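Long-range contacts in CDP-glucose 4,6-dehydratase (Salmonella enterica subsp. enterica serovar Typhi, PDB 1WVG), which catalyses the NAD(+)-dependent conversion of CDP-D-glucose to CDP-4-dehydro-6-deoxy-D-glucose and water, a step toward CDP-3,6-dideoxy-D-mannose for the lipopolysaccharide O-antigen: residues A[221-226]-A[270-275]; A[229-234]-A[303-308]. One frame throughout, in Å; residues are numbered along the deposited sequence.

In the fold
Both contacts line the CDP-sugar pocket of this short-chain dehydrogenase/reductase, with their centres about 16 Å apart, and both touch the same CDP-xylose. Interaction 1 joins the end of strand 221-223, part of a two-stranded parallel sheet with 289-291, to the start of helix 272-283. Interaction 2 joins the lead-in to strand 232-234, which belongs to the large Rossmann-type sheet, to the loop before helix 308-314. Along the chain the segments alternate: 221-226, 229-234, 270-275, 303-308. Trp232 bridges the two, packing on Val272 and Ile275. The first contact serves the cytidine and the second the diphosphate, so together they hold successive parts of one substrate analogue.

Interaction 1 of 2, residues A[221-226]-A[270-275]; sequences VIIRNP and KTVEFI. With CXY (cytidine-5'-diphospho-beta-D-xylose), chain D.
Val272 and Ile223 pass alongside one another, pointing opposite ways, CG1 of Val272 lying 3.9 Å from CG2 of Ile223, where a strand end meets a helix N-cap in the cytosine pocket of this short-chain dehydrogenase/reductase. With CG1 anti to the backbone N (chi1 171°), Val272 sets that methyl near the base carbonyl O2, while CG2 faces the ribose ring oxygen O4D. Its CB also rests 3.2 Å from Asn225 O. Next to it, Pro226 and Glu273 meet through their CB atoms, and Pro226 O accepts from Glu273 N at 2.7 Å, tying the turn to the first turn of the helix. Thr271 is the N-cap: its OG1 accepts from Phe274 N. The strand side reads the base by its backbone, Ile222 O taking N4, Arg224 N giving to N3 in a nearly straight bond (175°), and Asn225 N giving to O2. The guanidinium of Arg224 lies nearly parallel to the base, about 20° between the planes, with C5 of the base 3.3 Å from the guanidinium plane, off its centre; Glu299 forms a salt bridge with Arg224 NE. Beyond the base, Asn225 ND2 donates to the ribose hydroxyl O2D at 2.7 Å.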
ATOM      1  N   VAL A 221      -4.801  41.179  -9.387  1.00 42.11           N
ATOM      2  CA  VAL A 221      -5.246  39.854  -9.720  1.00 32.87           C
ATOM      3  C   VAL A 221      -5.856  39.295  -8.472  1.00 32.57           C
ATOM      4  O   VAL A 221      -5.373  39.528  -7.346  1.00 24.16           O
ATOM      5  CB  VAL A 221      -4.125  38.975 -10.306  1.00 36.76           C
ATOM      6  CG1 VAL A 221      -2.872  38.987  -9.417  1.00 36.44           C
ATOM      7  CG2 VAL A 221      -4.610  37.545 -10.507  1.00 31.81           C
ATOM      8  N   ILE A 222      -6.934  38.578  -8.706  1.00 29.75           N
ATOM      9  CA  ILE A 222      -7.640  37.938  -7.620  1.00 34.16           C
ATOM     10  C   ILE A 222      -7.245  36.471  -7.346  1.00 43.39           C
ATOM     11  O   ILE A 222      -7.569  35.575  -8.137  1.00 37.72           O
ATOM     12  CB  ILE A 222      -9.129  38.079  -7.767  1.00 38.16           C
ATOM     13  CG1 ILE A 222      -9.471  39.554  -7.519  1.00 40.30           C
ATOM     14  CG2 ILE A 222      -9.769  37.156  -6.734  1.00 41.85           C
ATOM     15  CD1 ILE A 222     -10.953  39.875  -7.651  1.00 67.59           C
ATOM     16  N   ILE A 223      -6.561  36.258  -6.190  1.00 42.19           N
ATOM     17  CA  ILE A 223      -6.052  34.973  -5.684  1.00 33.43           C
ATOM     18  C   ILE A 223      -7.024  34.190  -4.811  1.00 44.46           C
ATOM     19  O   ILE A 223      -7.452  34.641  -3.731  1.00 35.09           O
ATOM     20  CB  ILE A 223      -4.762  35.177  -4.920  1.00 28.27           C
ATOM     21  CG1 ILE A 223      -3.790  35.858  -5.857  1.00 28.24           C
ATOM     22  CG2 ILE A 223      -4.207  33.834  -4.469  1.00 20.20           C
ATOM     23  CD1 ILE A 223      -3.419  34.993  -7.058  1.00 37.23           C
ATOM     24  N   ARG A 224      -7.354  32.981  -5.280  1.00 34.71           N
ATOM     25  CA  ARG A 224      -8.269  32.171  -4.526  1.00 30.76           C
ATOM     26  C   ARG A 224      -7.666  31.219  -3.510  1.00 37.44           C
ATOM     27  O   ARG A 224      -8.316  30.992  -2.484  1.00 36.05           O
ATOM     28  CB  ARG A 224      -9.396  31.533  -5.316  1.00 32.75           C
ATOM     29  CG  ARG A 224      -9.072  31.146  -6.747  1.00 50.02           C
ATOM     30  CD  ARG A 224      -9.976  30.017  -7.198  1.00 42.04           C
ATOM     31  NE  ARG A 224      -9.527  29.331  -8.406  1.00 53.80           N
ATOM     32  CZ  ARG A 224      -9.314  29.952  -9.557  1.00 75.04           C
ATOM     33  NH1 ARG A 224      -9.493  31.279  -9.683  1.00 43.95           N
ATOM     34  NH2 ARG A 224      -8.897  29.217 -10.591  1.00 30.74           N
ATOM     35  N   ASN A 225      -6.462  30.668  -3.783  1.00 36.20           N
ATOM     36  CA  ASN A 225      -5.781  29.678  -2.896  1.00 32.69           C
ATOM     37  C   ASN A 225      -4.272  29.852  -2.768  1.00 32.84           C
ATOM     38  O   ASN A 225      -3.509  29.069  -3.342  1.00 34.77           O
ATOM     39  CB  ASN A 225      -5.980  28.289  -3.526  1.00 30.58           C
ATOM     40  CG  ASN A 225      -7.435  27.895  -3.541  1.00 27.30           C
ATOM     41  OD1 ASN A 225      -8.040  27.749  -2.480  1.00 31.88           O
ATOM     42  ND2 ASN A 225      -7.994  27.710  -4.733  1.00 25.04           N
ATOM     43  N   PRO A 226      -3.867  30.869  -2.007  1.00 25.16           N
ATOM     44  CA  PRO A 226      -2.502  31.305  -1.783  1.00 22.06           C
ATOM     45  C   PRO A 226      -1.532  30.270  -1.285  1.00 26.28           C
ATOM     46  O   PRO A 226      -0.324  30.351  -1.541  1.00 25.26           O
ATOM     47  CB  PRO A 226      -2.559  32.438  -0.753  1.00 20.16           C
ATOM     48  CG  PRO A 226      -4.003  32.564  -0.329  1.00 25.02           C
ATOM     49  CD  PRO A 226      -4.845  31.630  -1.187  1.00 28.56           C
ATOM     50  N   LYS A 270       6.476  25.406  -5.170  1.00 35.89           N
ATOM     51  CA  LYS A 270       6.086  26.480  -4.265  1.00 28.87           C
ATOM     52  C   LYS A 270       4.587  26.771  -4.263  1.00 32.84           C
ATOM     53  O   LYS A 270       3.831  26.210  -5.059  1.00 22.08           O
ATOM     54  CB  LYS A 270       6.930  27.708  -4.521  1.00 28.25           C
ATOM     55  CG  LYS A 270       8.419  27.354  -4.666  1.00 20.51           C
ATOM     56  CD  LYS A 270       9.358  28.084  -3.704  1.00 37.69           C
ATOM     57  CE  LYS A 270      10.741  28.411  -4.257  1.00100.00           C
ATOM     58  NZ  LYS A 270      11.484  29.457  -3.496  1.00 77.46           N
ATOM     59  N   THR A 271       4.172  27.655  -3.348  1.00 28.21           N
ATOM     60  CA  THR A 271       2.762  28.003  -3.239  1.00 25.69           C
ATOM     61  C   THR A 271       2.390  29.044  -4.243  1.00 22.08           C
ATOM     62  O   THR A 271       3.243  29.785  -4.743  1.00 20.46           O
ATOM     63  CB  THR A 271       2.443  28.764  -1.925  1.00 27.36           C
ATOM     64  OG1 THR A 271       3.264  29.926  -1.807  1.00 31.25           O
ATOM     65  CG2 THR A 271       2.565  27.904  -0.677  1.00 30.12           C
ATOM     66  N   VAL A 272       1.077  29.136  -4.402  1.00 20.72           N
ATOM     67  CA  VAL A 272       0.472  30.143  -5.236  1.00 19.90           C
ATOM     68  C   VAL A 272       0.973  31.531  -4.818  1.00 28.99           C
ATOM     69  O   VAL A 272       1.476  32.342  -5.607  1.00 31.52           O
ATOM     70  CB  VAL A 272      -1.036  30.006  -5.109  1.00 25.39           C
ATOM     71  CG1 VAL A 272      -1.726  31.176  -5.783  1.00 26.48           C
ATOM     72  CG2 VAL A 272      -1.470  28.708  -5.804  1.00 26.02           C
ATOM     73  N   GLU A 273       0.892  31.791  -3.526  1.00 30.24           N
ATOM     74  CA  GLU A 273       1.328  33.071  -2.995  1.00 28.44           C
ATOM     75  C   GLU A 273       2.739  33.436  -3.415  1.00 30.89           C
ATOM     76  O   GLU A 273       3.059  34.553  -3.823  1.00 29.90           O
ATOM     77  CB  GLU A 273       1.156  33.074  -1.465  1.00 32.93           C
ATOM     78  CG  GLU A 273       1.886  34.246  -0.785  1.00 61.60           C
ATOM     79  CD  GLU A 273       1.344  34.505   0.585  1.00 78.69           C
ATOM     80  OE1 GLU A 273       0.873  33.627   1.291  1.00 49.02           O
ATOM     81  OE2 GLU A 273       1.441  35.768   0.921  1.00 70.87           O
ATOM     82  N   PHE A 274       3.623  32.472  -3.299  1.00 23.77           N
ATOM     83  CA  PHE A 274       4.979  32.748  -3.671  1.00 21.04           C
ATOM     84  C   PHE A 274       5.054  33.259  -5.088  1.00 17.32           C
ATOM     85  O   PHE A 274       5.779  34.180  -5.460  1.00 23.96           O
ATOM     86  CB  PHE A 274       5.754  31.420  -3.638  1.00 25.79           C
ATOM     87  CG  PHE A 274       7.109  31.588  -4.271  1.00 27.13           C
ATOM     88  CD1 PHE A 274       8.210  31.919  -3.478  1.00 36.04           C
ATOM     89  CD2 PHE A 274       7.315  31.416  -5.641  1.00 36.38           C
ATOM     90  CE1 PHE A 274       9.482  32.109  -4.025  1.00 40.20           C
ATOM     91  CE2 PHE A 274       8.570  31.620  -6.217  1.00 42.95           C
ATOM     92  CZ  PHE A 274       9.653  31.961  -5.403  1.00 42.58           C
ATOM     93  N   ILE A 275       4.350  32.575  -5.941  1.00 22.40           N
ATOM     94  CA  ILE A 275       4.397  32.950  -7.339  1.00 26.57           C
ATOM     95  C   ILE A 275       3.860  34.345  -7.573  1.00 24.76           C
ATOM     96  O   ILE A 275       4.507  35.175  -8.217  1.00 28.72           O
ATOM     97  CB  ILE A 275       3.697  31.939  -8.235  1.00 26.62           C
ATOM     98  CG1 ILE A 275       4.672  30.783  -8.484  1.00 32.33           C
ATOM     99  CG2 ILE A 275       3.336  32.589  -9.571  1.00 20.30           C
ATOM    100  CD1 ILE A 275       4.007  29.435  -8.276  1.00 47.50           C
TER
HETATM  101  O1B CXY D 401      -3.665  23.077 -11.280  1.00 29.16           O
HETATM  102  PB  CXY D 401      -4.665  23.534 -12.323  1.00 28.73           P
HETATM  103  O2B CXY D 401      -6.095  23.523 -11.852  1.00 25.77           O
HETATM  104  O1' CXY D 401      -4.513  22.601 -13.669  1.00 29.67           O
HETATM  105  O3A CXY D 401      -4.047  24.926 -12.588  1.00 26.46           O
HETATM  106  PA  CXY D 401      -4.576  26.445 -12.238  1.00 28.73           P
HETATM  107  O1A CXY D 401      -3.554  27.348 -12.833  1.00 18.54           O
HETATM  108  O2A CXY D 401      -5.948  26.659 -12.744  1.00 23.86           O
HETATM  109  O5D CXY D 401      -4.587  26.418 -10.646  1.00 35.02           O
HETATM  110  C5D CXY D 401      -3.329  26.500  -9.964  1.00 35.54           C
HETATM  111  C4D CXY D 401      -3.590  26.839  -8.516  1.00 27.79           C
HETATM  112  O4D CXY D 401      -3.689  28.281  -8.413  1.00 23.69           O
HETATM  113  C3D CXY D 401      -4.834  26.242  -7.859  1.00 19.35           C
HETATM  114  O3D CXY D 401      -4.700  25.903  -6.432  1.00 26.15           O
HETATM  115  C2D CXY D 401      -5.794  27.422  -8.092  1.00 18.82           C
HETATM  116  O2D CXY D 401      -6.868  27.331  -7.152  1.00 26.64           O
HETATM  117  C1D CXY D 401      -4.885  28.584  -7.761  1.00 25.69           C
HETATM  118  N1  CXY D 401      -5.365  29.873  -8.269  1.00 22.25           N
HETATM  119  C6  CXY D 401      -5.533  30.068  -9.630  1.00 32.21           C
HETATM  120  C5  CXY D 401      -5.938  31.206 -10.136  1.00 41.10           C
HETATM  121  C4  CXY D 401      -6.254  32.315  -9.303  1.00 39.91           C
HETATM  122  N3  CXY D 401      -6.051  32.067  -7.935  1.00 18.64           N
HETATM  123  C2  CXY D 401      -5.623  30.881  -7.361  1.00 32.34           C
HETATM  124  N4  CXY D 401      -6.670  33.404  -9.681  1.00 28.90           N
HETATM  125  O2  CXY D 401      -5.490  30.727  -6.141  1.00 24.87           O
HETATM  126  C1' CXY D 401      -3.511  23.056 -14.562  1.00 32.29           C
HETATM  127  C2' CXY D 401      -4.061  22.844 -15.951  1.00 33.86           C
HETATM  128  C3' CXY D 401      -4.303  21.354 -16.096  1.00 26.04           C
HETATM  129  C4' CXY D 401      -2.997  20.584 -15.902  1.00 20.22           C
HETATM  130  C5' CXY D 401      -2.394  20.929 -14.546  1.00 17.17           C
HETATM  131  O2' CXY D 401      -5.316  23.531 -16.141  1.00 26.37           O
HETATM  132  O3' CXY D 401      -4.758  21.074 -17.433  1.00 21.96           O
HETATM  133  O4' CXY D 401      -3.233  19.182 -16.015  1.00 28.08           O
HETATM  134  O5' CXY D 401      -2.244  22.345 -14.404  1.00 29.32           O

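Interaction 2 of 2, residues A[229-234]-A[303-308]. With CXY (cytidine-5'-diphospho-beta-D-xylose), chain D.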
ATOM      1  N   ILE A 229      -0.084  24.364  -3.527  1.00 20.26           N
ATOM      2  CA  ILE A 229       1.152  23.992  -4.147  1.00 15.72           C
ATOM      3  C   ILE A 229       0.888  23.192  -5.427  1.00 15.46           C
ATOM      4  O   ILE A 229      -0.019  22.347  -5.447  1.00 18.00           O
ATOM      5  CB  ILE A 229       1.878  23.095  -3.167  1.00 19.96           C
ATOM      6  CG1 ILE A 229       2.371  24.008  -2.057  1.00 23.38           C
ATOM      7  CG2 ILE A 229       3.041  22.440  -3.912  1.00 18.94           C
ATOM      8  CD1 ILE A 229       2.872  23.235  -0.852  1.00 31.68           C
ATOM      9  N   ARG A 230       1.707  23.440  -6.458  1.00 15.17           N
ATOM     10  CA  ARG A 230       1.634  22.757  -7.753  1.00 16.62           C
ATOM     11  C   ARG A 230       3.051  22.533  -8.232  1.00 19.17           C
ATOM     12  O   ARG A 230       3.967  23.229  -7.780  1.00 22.76           O
ATOM     13  CB  ARG A 230       0.969  23.664  -8.795  1.00 19.44           C
ATOM     14  CG  ARG A 230      -0.529  23.847  -8.600  1.00 19.58           C
ATOM     15  CD  ARG A 230      -1.244  22.501  -8.584  1.00 20.08           C
ATOM     16  NE  ARG A 230      -2.676  22.605  -8.525  1.00 23.19           N
ATOM     17  CZ  ARG A 230      -3.355  22.536  -7.401  1.00 39.54           C
ATOM     18  NH1 ARG A 230      -2.769  22.368  -6.222  1.00 18.94           N
ATOM     19  NH2 ARG A 230      -4.671  22.631  -7.472  1.00 23.51           N
ATOM     20  N   PRO A 231       3.239  21.616  -9.173  1.00 21.14           N
ATOM     21  CA  PRO A 231       4.570  21.362  -9.678  1.00 22.48           C
ATOM     22  C   PRO A 231       4.888  22.327 -10.797  1.00 21.68           C
ATOM     23  O   PRO A 231       5.037  21.927 -11.949  1.00 21.39           O
ATOM     24  CB  PRO A 231       4.579  19.911 -10.231  1.00 25.39           C
ATOM     25  CG  PRO A 231       3.174  19.346 -10.039  1.00 24.73           C
ATOM     26  CD  PRO A 231       2.315  20.485  -9.468  1.00 26.50           C
ATOM     27  N   TRP A 232       5.007  23.612 -10.468  1.00 21.87           N
ATOM     28  CA  TRP A 232       5.272  24.645 -11.478  1.00 21.60           C
ATOM     29  C   TRP A 232       6.464  24.459 -12.404  1.00 27.49           C
ATOM     30  O   TRP A 232       7.600  24.280 -11.948  1.00 27.93           O
ATOM     31  CB  TRP A 232       5.373  26.033 -10.843  1.00 15.50           C
ATOM     32  CG  TRP A 232       4.444  26.219  -9.676  1.00 19.80           C
ATOM     33  CD1 TRP A 232       4.769  26.157  -8.348  1.00 24.18           C
ATOM     34  CD2 TRP A 232       3.046  26.529  -9.724  1.00 22.68           C
ATOM     35  NE1 TRP A 232       3.673  26.413  -7.562  1.00 25.00           N
ATOM     36  CE2 TRP A 232       2.596  26.653  -8.372  1.00 20.57           C
ATOM     37  CE3 TRP A 232       2.142  26.716 -10.777  1.00 25.40           C
ATOM     38  CZ2 TRP A 232       1.262  26.947  -8.049  1.00 24.52           C
ATOM     39  CZ3 TRP A 232       0.819  26.990 -10.427  1.00 32.80           C
ATOM     40  CH2 TRP A 232       0.381  27.123  -9.093  1.00 31.10           C
ATOM     41  N   GLN A 233       6.237  24.603 -13.712  1.00 19.24           N
ATOM     42  CA  GLN A 233       7.363  24.477 -14.597  1.00 22.28           C
ATOM     43  C   GLN A 233       7.174  25.102 -15.964  1.00 21.11           C
ATOM     44  O   GLN A 233       6.125  25.028 -16.582  1.00 25.10           O
ATOM     45  CB  GLN A 233       7.700  22.981 -14.790  1.00 26.95           C
ATOM     46  CG  GLN A 233       6.601  22.279 -15.598  1.00 25.81           C
ATOM     47  CD  GLN A 233       6.763  20.768 -15.761  1.00 32.62           C
ATOM     48  OE1 GLN A 233       5.783  20.067 -16.053  1.00 26.49           O
ATOM     49  NE2 GLN A 233       7.989  20.261 -15.627  1.00 27.11           N
ATOM     50  N   HIS A 234       8.243  25.664 -16.471  1.00 19.15           N
ATOM     51  CA  HIS A 234       8.217  26.219 -17.803  1.00 25.58           C
ATOM     52  C   HIS A 234       7.664  25.173 -18.758  1.00 32.58           C
ATOM     53  O   HIS A 234       8.065  24.005 -18.757  1.00 20.92           O
ATOM     54  CB  HIS A 234       9.638  26.620 -18.301  1.00 26.83           C
ATOM     55  CG  HIS A 234       9.552  27.539 -19.492  1.00 28.42           C
ATOM     56  ND1 HIS A 234       9.241  27.064 -20.748  1.00 31.54           N
ATOM     57  CD2 HIS A 234       9.657  28.893 -19.576  1.00 30.53           C
ATOM     58  CE1 HIS A 234       9.194  28.104 -21.568  1.00 31.94           C
ATOM     59  NE2 HIS A 234       9.442  29.224 -20.894  1.00 29.44           N
ATOM     60  N   LEU A 303      -0.099  19.305  -4.585  1.00 20.91           N
ATOM     61  CA  LEU A 303       0.222  18.462  -5.724  1.00 20.86           C
ATOM     62  C   LEU A 303       1.713  18.522  -6.095  1.00 22.32           C
ATOM     63  O   LEU A 303       2.181  19.556  -6.557  1.00 18.11           O
ATOM     64  CB  LEU A 303      -0.686  18.703  -6.949  1.00 21.52           C
ATOM     65  CG  LEU A 303      -0.348  17.796  -8.132  1.00 27.43           C
ATOM     66  CD1 LEU A 303      -0.398  16.352  -7.646  1.00 23.52           C
ATOM     67  CD2 LEU A 303      -1.355  17.998  -9.265  1.00 16.71           C
ATOM     68  N   LYS A 304       2.454  17.400  -5.899  1.00 19.25           N
ATOM     69  CA  LYS A 304       3.874  17.328  -6.262  1.00 19.87           C
ATOM     70  C   LYS A 304       4.083  16.032  -7.023  1.00 17.43           C
ATOM     71  O   LYS A 304       3.323  15.068  -6.857  1.00 15.01           O
ATOM     72  CB  LYS A 304       4.801  17.303  -5.050  1.00 16.37           C
ATOM     73  CG  LYS A 304       4.906  18.656  -4.371  1.00 20.49           C
ATOM     74  CD  LYS A 304       6.113  18.796  -3.456  1.00 24.91           C
ATOM     75  CE  LYS A 304       6.302  17.624  -2.519  1.00 31.93           C
ATOM     76  NZ  LYS A 304       7.326  17.928  -1.506  1.00 39.29           N
ATOM     77  N   LEU A 305       5.116  15.998  -7.848  1.00 16.69           N
ATOM     78  CA  LEU A 305       5.466  14.794  -8.619  1.00 12.88           C
ATOM     79  C   LEU A 305       6.892  14.324  -8.299  1.00 19.48           C
ATOM     80  O   LEU A 305       7.865  15.115  -8.337  1.00 23.10           O
ATOM     81  CB  LEU A 305       5.560  15.137 -10.119  1.00 14.62           C
ATOM     82  CG  LEU A 305       4.221  15.437 -10.775  1.00 22.37           C
ATOM     83  CD1 LEU A 305       4.438  15.853 -12.231  1.00 22.17           C
ATOM     84  CD2 LEU A 305       3.355  14.183 -10.698  1.00 17.96           C
ATOM     85  N   ASP A 306       7.040  13.018  -8.050  1.00 15.69           N
ATOM     86  CA  ASP A 306       8.390  12.499  -7.826  1.00 16.35           C
ATOM     87  C   ASP A 306       8.927  12.109  -9.217  1.00 17.79           C
ATOM     88  O   ASP A 306       8.313  11.311  -9.924  1.00 22.26           O
ATOM     89  CB  ASP A 306       8.375  11.307  -6.841  1.00 16.19           C
ATOM     90  CG  ASP A 306       9.781  10.828  -6.555  1.00 25.37           C
ATOM     91  OD1 ASP A 306      10.585  10.585  -7.428  1.00 18.15           O
ATOM     92  OD2 ASP A 306      10.064  10.654  -5.300  1.00 21.63           O
ATOM     93  N   CYS A 307      10.035  12.710  -9.649  1.00 19.27           N
ATOM     94  CA  CYS A 307      10.579  12.445 -10.993  1.00 19.34           C
ATOM     95  C   CYS A 307      11.868  11.633 -11.049  1.00 20.55           C
ATOM     96  O   CYS A 307      12.580  11.699 -12.036  1.00 18.90           O
ATOM     97  CB  CYS A 307      10.752  13.741 -11.799  1.00 19.88           C
ATOM     98  SG  CYS A 307       9.183  14.642 -11.865  1.00 24.95           S
ATOM     99  N   SER A 308      12.167  10.851 -10.021  1.00 25.04           N
ATOM    100  CA  SER A 308      13.371  10.021 -10.034  1.00 18.82           C
ATOM    101  C   SER A 308      13.396   9.039 -11.208  1.00 21.32           C
ATOM    102  O   SER A 308      14.444   8.773 -11.746  1.00 19.03           O
ATOM    103  CB  SER A 308      13.517   9.220  -8.739  1.00 18.08           C
ATOM    104  OG  SER A 308      13.654  10.134  -7.698  1.00 18.10           O
TER
HETATM  105  O1B CXY D 401      -3.665  23.077 -11.280  1.00 29.16           O
HETATM  106  PB  CXY D 401      -4.665  23.534 -12.323  1.00 28.73           P
HETATM  107  O2B CXY D 401      -6.095  23.523 -11.852  1.00 25.77           O
HETATM  108  O1' CXY D 401      -4.513  22.601 -13.669  1.00 29.67           O
HETATM  109  O3A CXY D 401      -4.047  24.926 -12.588  1.00 26.46           O
HETATM  110  PA  CXY D 401      -4.576  26.445 -12.238  1.00 28.73           P
HETATM  111  O1A CXY D 401      -3.554  27.348 -12.833  1.00 18.54           O
HETATM  112  O2A CXY D 401      -5.948  26.659 -12.744  1.00 23.86           O
HETATM  113  O5D CXY D 401      -4.587  26.418 -10.646  1.00 35.02           O
HETATM  114  C5D CXY D 401      -3.329  26.500  -9.964  1.00 35.54           C
HETATM  115  C4D CXY D 401      -3.590  26.839  -8.516  1.00 27.79           C
HETATM  116  O4D CXY D 401      -3.689  28.281  -8.413  1.00 23.69           O
HETATM  117  C3D CXY D 401      -4.834  26.242  -7.859  1.00 19.35           C
HETATM  118  O3D CXY D 401      -4.700  25.903  -6.432  1.00 26.15           O
HETATM  119  C2D CXY D 401      -5.794  27.422  -8.092  1.00 18.82           C
HETATM  120  O2D CXY D 401      -6.868  27.331  -7.152  1.00 26.64           O
HETATM  121  C1D CXY D 401      -4.885  28.584  -7.761  1.00 25.69           C
HETATM  122  N1  CXY D 401      -5.365  29.873  -8.269  1.00 22.25           N
HETATM  123  C6  CXY D 401      -5.533  30.068  -9.630  1.00 32.21           C
HETATM  124  C5  CXY D 401      -5.938  31.206 -10.136  1.00 41.10           C
HETATM  125  C4  CXY D 401      -6.254  32.315  -9.303  1.00 39.91           C
HETATM  126  N3  CXY D 401      -6.051  32.067  -7.935  1.00 18.64           N
HETATM  127  C2  CXY D 401      -5.623  30.881  -7.361  1.00 32.34           C
HETATM  128  N4  CXY D 401      -6.670  33.404  -9.681  1.00 28.90           N
HETATM  129  O2  CXY D 401      -5.490  30.727  -6.141  1.00 24.87           O
HETATM  130  C1' CXY D 401      -3.511  23.056 -14.562  1.00 32.29           C
HETATM  131  C2' CXY D 401      -4.061  22.844 -15.951  1.00 33.86           C
HETATM  132  C3' CXY D 401      -4.303  21.354 -16.096  1.00 26.04           C
HETATM  133  C4' CXY D 401      -2.997  20.584 -15.902  1.00 20.22           C
HETATM  134  C5' CXY D 401      -2.394  20.929 -14.546  1.00 17.17           C
HETATM  135  O2' CXY D 401      -5.316  23.531 -16.141  1.00 26.37           O
HETATM  136  O3' CXY D 401      -4.758  21.074 -17.433  1.00 21.96           O
HETATM  137  O4' CXY D 401      -3.233  19.182 -16.015  1.00 28.08           O
HETATM  138  O5' CXY D 401      -2.244  22.345 -14.404  1.00 29.32           O
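Ile229 to Pro231 and Leu303 to Leu305 run roughly side by side in the same direction, 28° apart, with Arg230 opposite Leu303 and Pro231 opposite Lys304. One weak backbone bond joins them, from Leu303 N to Ile229 O at 3.2 Å. Leu303 O gets no matching bond from Pro231, whose N carries no hydrogen; instead Arg230 CA makes a CH...O contact with it and Pro231 CD lies 3.1 Å away. Pro231 centres an inverse gamma turn that leads into strand 232-234. Its ring packs on two leucines, CD on Leu303 CG at 4.0 Å and CG on Leu305 CG at 4.1 Å. Arg230 and Leu303 cross at about a right angle, Arg230 CD coming within 4.2 Å of Leu303 CB. The arginine chain bends at chi2 (-56°), which turns CD toward the diphosphate. NE then donates to the phosphate oxygen O1B at 3.0 Å, in the guanidinium plane, while ribose O3D lies over one guanidinium face. NH1 donates to Ile229 O from about 45° out of the carbonyl plane, so that this oxygen takes two N-H groups, the one from Leu303 weakly. With NE on O1B, NH1 on Ile229 O and NH2 on Ala300 O, the rotation of the guanidinium is fixed, and its positive charge would be expected to offset the negative charge of the diphosphate.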